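Local atomic coordinates of uncharacterized protein (PDB entry 4XLZ), a protein that probably removes an acetyl group from N,N'-diacetylchitobiose, as a metal-binding deacetylase of carbohydrate esterase family 14. Residues A[84-98]-A[207-219]. Numbering follows the deposited sequence.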
# COMPACT_ATOMS: atom_id res chain seq x y z
N LEU A 84 1.48 -15.45 -23.48
CA LEU A 84 2.30 -14.39 -24.05
C LEU A 84 3.63 -14.30 -23.35
O LEU A 84 4.68 -14.12 -23.91
CB LEU A 84 1.53 -13.09 -24.04
CG LEU A 84 2.33 -12.00 -24.59
CD1 LEU A 84 2.70 -12.22 -26.16
CD2 LEU A 84 1.42 -10.72 -24.57
N ALA A 85 3.59 -14.33 -21.98
CA ALA A 85 4.85 -14.17 -21.30
C ALA A 85 5.87 -15.28 -21.61
O ALA A 85 7.07 -15.02 -21.74
CB ALA A 85 4.55 -14.14 -19.73
N LEU A 86 5.30 -16.52 -21.75
CA LEU A 86 6.23 -17.57 -22.08
C LEU A 86 6.80 -17.40 -23.52
O LEU A 86 8.02 -17.60 -23.71
CB LEU A 86 5.41 -18.88 -21.98
CG LEU A 86 6.14 -20.15 -22.35
CD1 LEU A 86 7.30 -20.39 -21.41
CD2 LEU A 86 5.13 -21.31 -22.32
N ILE A 87 5.91 -16.96 -24.43
CA ILE A 87 6.38 -16.71 -25.80
C ILE A 87 7.44 -15.61 -25.82
O ILE A 87 8.52 -15.68 -26.48
CB ILE A 87 5.20 -16.28 -26.68
CG1 ILE A 87 4.28 -17.49 -26.97
CG2 ILE A 87 5.66 -15.55 -27.99
CD1 ILE A 87 2.89 -17.07 -27.46
N ARG A 88 7.22 -14.52 -25.03
CA ARG A 88 8.19 -13.45 -25.01
C ARG A 88 9.53 -13.74 -24.38
O ARG A 88 10.57 -13.12 -24.75
CB ARG A 88 7.55 -12.20 -24.34
CG ARG A 88 6.37 -11.73 -25.22
CD ARG A 88 5.75 -10.36 -24.68
NE ARG A 88 6.69 -9.28 -24.91
CZ ARG A 88 6.36 -7.95 -24.71
NH1 ARG A 88 5.13 -7.73 -24.18
NH2 ARG A 88 7.25 -6.98 -24.97
N ARG A 89 9.57 -14.74 -23.41
CA ARG A 89 10.86 -15.12 -22.89
C ARG A 89 11.70 -15.79 -24.00
O ARG A 89 12.89 -15.45 -24.11
CB ARG A 89 10.58 -16.12 -21.73
CG ARG A 89 11.95 -16.51 -21.21
CD ARG A 89 11.68 -17.64 -20.27
NE ARG A 89 10.89 -17.02 -19.18
CZ ARG A 89 11.29 -16.92 -17.90
NH1 ARG A 89 12.48 -17.50 -17.49
NH2 ARG A 89 10.47 -16.26 -17.09
N ARG A 90 11.02 -16.62 -24.77
CA ARG A 90 11.80 -17.26 -25.87
C ARG A 90 12.23 -16.24 -26.96
O ARG A 90 13.35 -16.30 -27.46
CB ARG A 90 10.92 -18.31 -26.51
CG ARG A 90 10.60 -19.40 -25.50
CD ARG A 90 9.37 -20.23 -25.77
NE ARG A 90 9.23 -21.35 -24.78
CZ ARG A 90 8.32 -22.32 -24.88
NH1 ARG A 90 7.45 -22.33 -25.91
NH2 ARG A 90 8.27 -23.27 -23.93
N GLU A 91 11.32 -15.28 -27.25
CA GLU A 91 11.72 -14.17 -28.18
C GLU A 91 12.92 -13.43 -27.73
O GLU A 91 13.82 -13.10 -28.45
CB GLU A 91 10.56 -13.21 -28.36
CG GLU A 91 9.46 -13.90 -29.16
CD GLU A 91 8.17 -13.15 -29.35
OE1 GLU A 91 7.26 -13.58 -30.18
OE2 GLU A 91 7.92 -12.12 -28.63
N GLU A 92 12.94 -13.10 -26.40
CA GLU A 92 14.11 -12.39 -25.92
C GLU A 92 15.41 -13.21 -25.94
O GLU A 92 16.48 -12.68 -26.19
CB GLU A 92 13.84 -11.87 -24.43
CG GLU A 92 14.92 -10.92 -23.96
CD GLU A 92 14.83 -9.53 -24.61
OE1 GLU A 92 14.37 -8.53 -24.02
OE2 GLU A 92 15.37 -9.34 -25.73
N GLU A 93 15.25 -14.50 -25.64
CA GLU A 93 16.49 -15.33 -25.71
C GLU A 93 17.02 -15.32 -27.17
O GLU A 93 18.24 -15.30 -27.34
CB GLU A 93 16.14 -16.76 -25.29
CG GLU A 93 15.96 -16.75 -23.66
CD GLU A 93 15.32 -18.05 -23.16
OE1 GLU A 93 14.78 -18.88 -23.95
OE2 GLU A 93 15.40 -18.25 -21.92
N GLU A 94 16.13 -15.38 -28.14
CA GLU A 94 16.61 -15.37 -29.58
C GLU A 94 17.19 -13.97 -29.92
O GLU A 94 18.22 -13.83 -30.54
CB GLU A 94 15.47 -15.73 -30.45
CG GLU A 94 15.76 -15.51 -32.02
CD GLU A 94 14.52 -15.95 -32.94
OE1 GLU A 94 13.88 -16.97 -32.57
OE2 GLU A 94 14.17 -15.33 -34.02
N SER A 95 16.51 -12.87 -29.50
CA SER A 95 17.05 -11.56 -29.77
C SER A 95 18.39 -11.36 -29.12
O SER A 95 19.35 -10.82 -29.66
CB SER A 95 15.99 -10.58 -29.15
OG SER A 95 16.35 -9.21 -29.34
N ALA A 96 18.49 -11.72 -27.84
CA ALA A 96 19.70 -11.58 -27.12
C ALA A 96 20.87 -12.39 -27.72
O ALA A 96 22.00 -11.85 -27.77
CB ALA A 96 19.44 -12.09 -25.66
N LYS A 97 20.57 -13.58 -28.23
CA LYS A 97 21.62 -14.40 -28.92
C LYS A 97 22.18 -13.61 -30.13
O LYS A 97 23.44 -13.52 -30.30
CB LYS A 97 21.01 -15.72 -29.36
CG LYS A 97 22.10 -16.64 -29.95
CD LYS A 97 21.40 -18.04 -30.10
CE LYS A 97 21.78 -18.85 -31.42
NZ LYS A 97 23.23 -19.07 -31.54
N LEU A 98 21.31 -12.94 -30.88
CA LEU A 98 21.81 -12.11 -32.02
C LEU A 98 22.70 -10.99 -31.64
O LEU A 98 23.61 -10.55 -32.36
CB LEU A 98 20.66 -11.56 -32.83
CG LEU A 98 19.68 -12.56 -33.47
CD1 LEU A 98 18.30 -12.01 -33.97
CD2 LEU A 98 20.46 -13.13 -34.73
N LEU A 207 21.08 -5.48 -38.46
CA LEU A 207 21.16 -6.47 -37.33
C LEU A 207 20.21 -5.97 -36.17
O LEU A 207 19.47 -6.84 -35.64
CB LEU A 207 22.58 -6.60 -36.87
CG LEU A 207 22.70 -7.60 -35.67
CD1 LEU A 207 22.07 -9.00 -36.03
CD2 LEU A 207 24.14 -7.69 -35.12
N LYS A 208 20.31 -4.70 -35.83
CA LYS A 208 19.40 -4.17 -34.76
C LYS A 208 17.98 -4.46 -35.15
O LYS A 208 17.15 -4.96 -34.34
CB LYS A 208 19.60 -2.65 -34.65
CG LYS A 208 18.55 -2.07 -33.65
CD LYS A 208 18.92 -0.64 -33.39
CE LYS A 208 17.80 -0.15 -32.39
NZ LYS A 208 18.22 1.04 -31.66
N LEU A 209 17.53 -4.14 -36.38
CA LEU A 209 16.17 -4.37 -36.68
C LEU A 209 15.77 -5.87 -36.70
O LEU A 209 14.66 -6.23 -36.34
CB LEU A 209 15.79 -3.78 -38.12
CG LEU A 209 16.03 -2.29 -38.13
CD1 LEU A 209 15.71 -1.82 -39.62
CD2 LEU A 209 14.91 -1.56 -37.35
N LYS A 210 16.74 -6.74 -37.07
CA LYS A 210 16.46 -8.16 -36.99
C LYS A 210 16.24 -8.61 -35.49
O LYS A 210 15.34 -9.48 -35.25
CB LYS A 210 17.64 -8.93 -37.65
CG LYS A 210 17.42 -10.43 -37.63
CD LYS A 210 18.70 -11.20 -38.22
CE LYS A 210 18.27 -12.67 -38.34
NZ LYS A 210 19.56 -13.42 -38.65
N ALA A 211 17.12 -8.07 -34.65
CA ALA A 211 16.97 -8.41 -33.21
C ALA A 211 15.67 -7.90 -32.65
O ALA A 211 15.07 -8.52 -31.71
CB ALA A 211 18.22 -7.89 -32.43
N ILE A 212 15.20 -6.75 -33.13
CA ILE A 212 13.84 -6.30 -32.71
C ILE A 212 12.70 -7.18 -33.20
O ILE A 212 11.80 -7.61 -32.50
CB ILE A 212 13.65 -4.80 -33.11
CG1 ILE A 212 14.74 -4.00 -32.36
CG2 ILE A 212 12.23 -4.36 -32.85
CD1 ILE A 212 14.83 -2.50 -32.96
N ARG A 213 12.81 -7.55 -34.55
CA ARG A 213 11.74 -8.34 -35.11
C ARG A 213 11.68 -9.77 -34.58
O ARG A 213 10.63 -10.43 -34.72
CB ARG A 213 11.89 -8.33 -36.71
CG ARG A 213 11.42 -7.06 -37.31
CD ARG A 213 10.65 -7.31 -38.68
NE ARG A 213 9.32 -7.79 -38.42
CZ ARG A 213 8.33 -7.93 -39.31
NH1 ARG A 213 8.54 -7.67 -40.67
NH2 ARG A 213 7.20 -8.43 -38.95
N ALA A 214 12.80 -10.21 -33.92
CA ALA A 214 12.78 -11.49 -33.25
C ALA A 214 11.65 -11.58 -32.15
O ALA A 214 11.16 -12.69 -31.82
CB ALA A 214 14.09 -11.77 -32.59
N HIS A 215 11.23 -10.35 -31.67
CA HIS A 215 10.06 -10.27 -30.80
C HIS A 215 8.81 -10.27 -31.63
O HIS A 215 8.08 -9.24 -31.79
CB HIS A 215 10.19 -8.95 -29.97
CG HIS A 215 11.34 -9.05 -29.05
ND1 HIS A 215 11.21 -9.47 -27.71
CD2 HIS A 215 12.64 -8.76 -29.23
CE1 HIS A 215 12.40 -9.45 -27.16
NE2 HIS A 215 13.32 -9.02 -28.03
N ARG A 216 8.59 -11.43 -32.27
CA ARG A 216 7.52 -11.54 -33.28
C ARG A 216 6.15 -11.19 -32.77
O ARG A 216 5.30 -10.63 -33.45
CB ARG A 216 7.47 -12.96 -33.84
CG ARG A 216 8.74 -13.32 -34.57
CD ARG A 216 8.68 -14.76 -35.04
NE ARG A 216 10.04 -15.30 -35.19
CZ ARG A 216 10.52 -15.79 -36.34
NH1 ARG A 216 11.77 -16.27 -36.41
NH2 ARG A 216 9.74 -15.79 -37.43
N SER A 217 5.84 -11.56 -31.48
CA SER A 217 4.52 -11.32 -30.95
C SER A 217 4.19 -9.82 -30.85
O SER A 217 2.99 -9.44 -30.81
CB SER A 217 4.48 -11.92 -29.48
OG SER A 217 5.38 -11.22 -28.66
N GLN A 218 5.24 -9.03 -30.79
CA GLN A 218 5.02 -7.59 -30.69
C GLN A 218 4.98 -6.92 -32.07
O GLN A 218 4.50 -5.81 -32.19
CB GLN A 218 6.07 -6.89 -29.81
CG GLN A 218 6.09 -7.59 -28.35
CD GLN A 218 4.81 -7.61 -27.73
OE1 GLN A 218 4.26 -6.51 -27.53
NE2 GLN A 218 4.15 -8.72 -27.57
N PHE A 219 5.73 -7.50 -32.95
CA PHE A 219 6.04 -6.76 -34.31
C PHE A 219 5.52 -7.65 -35.39
O PHE A 219 6.35 -8.33 -36.08
CB PHE A 219 7.54 -6.49 -34.39
CG PHE A 219 7.96 -5.46 -33.35
CD1 PHE A 219 7.45 -4.14 -33.47
CD2 PHE A 219 8.72 -5.85 -32.26
CE1 PHE A 219 7.73 -3.18 -32.48
CE2 PHE A 219 9.08 -4.86 -31.27
CZ PHE A 219 8.54 -3.57 -31.32
O HOH W 1 8.63 -9.95 -26.82
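Ser95 and Ala211 bring their CA atoms to 4.7 Å where helices 84-98 and 207-213 run antiparallel at 165°, their axes 8.5 Å apart. Ser95 OG, anti to its own N (chi1 -179°), reaches Ala211 O from above the carbonyl plane at 2.8 Å. Beyond the inverse gamma turn centred on His215, one carboxylate grips Ser217: Glu91 takes Ser217 OG on the syn lone pair of OE2 at 2.7 Å and Ser217 N on OE1 at 2.8 Å, an example of one buried acid fixing the chain beyond a helix pair. A water accepts from Arg88 NE, donates to Glu91 OE2 and meets His215 ND1. With an alanine at Glu91, Ser217 N and OG would probably lose their acceptors. The Gln218 amide stacks over one face of the Arg88 guanidinium, planes 2° apart, Gln218 CD 3.4 Å from Arg88 CZ; Gln218 NE2 donates to Gly73 O, and the guanidinium to Pro41 O and Gly70 O. The His215 ring gives Glu92 OE2 a weak bond through NE2, while Glu92 OE1 accepts from Asp42 N, next to the cadmium ligand Asp43. Helix 81-99 lies between the 207-219 segment and strand 103-109, while Ser95 and Ile212 meet Ala45 of helix 43-57.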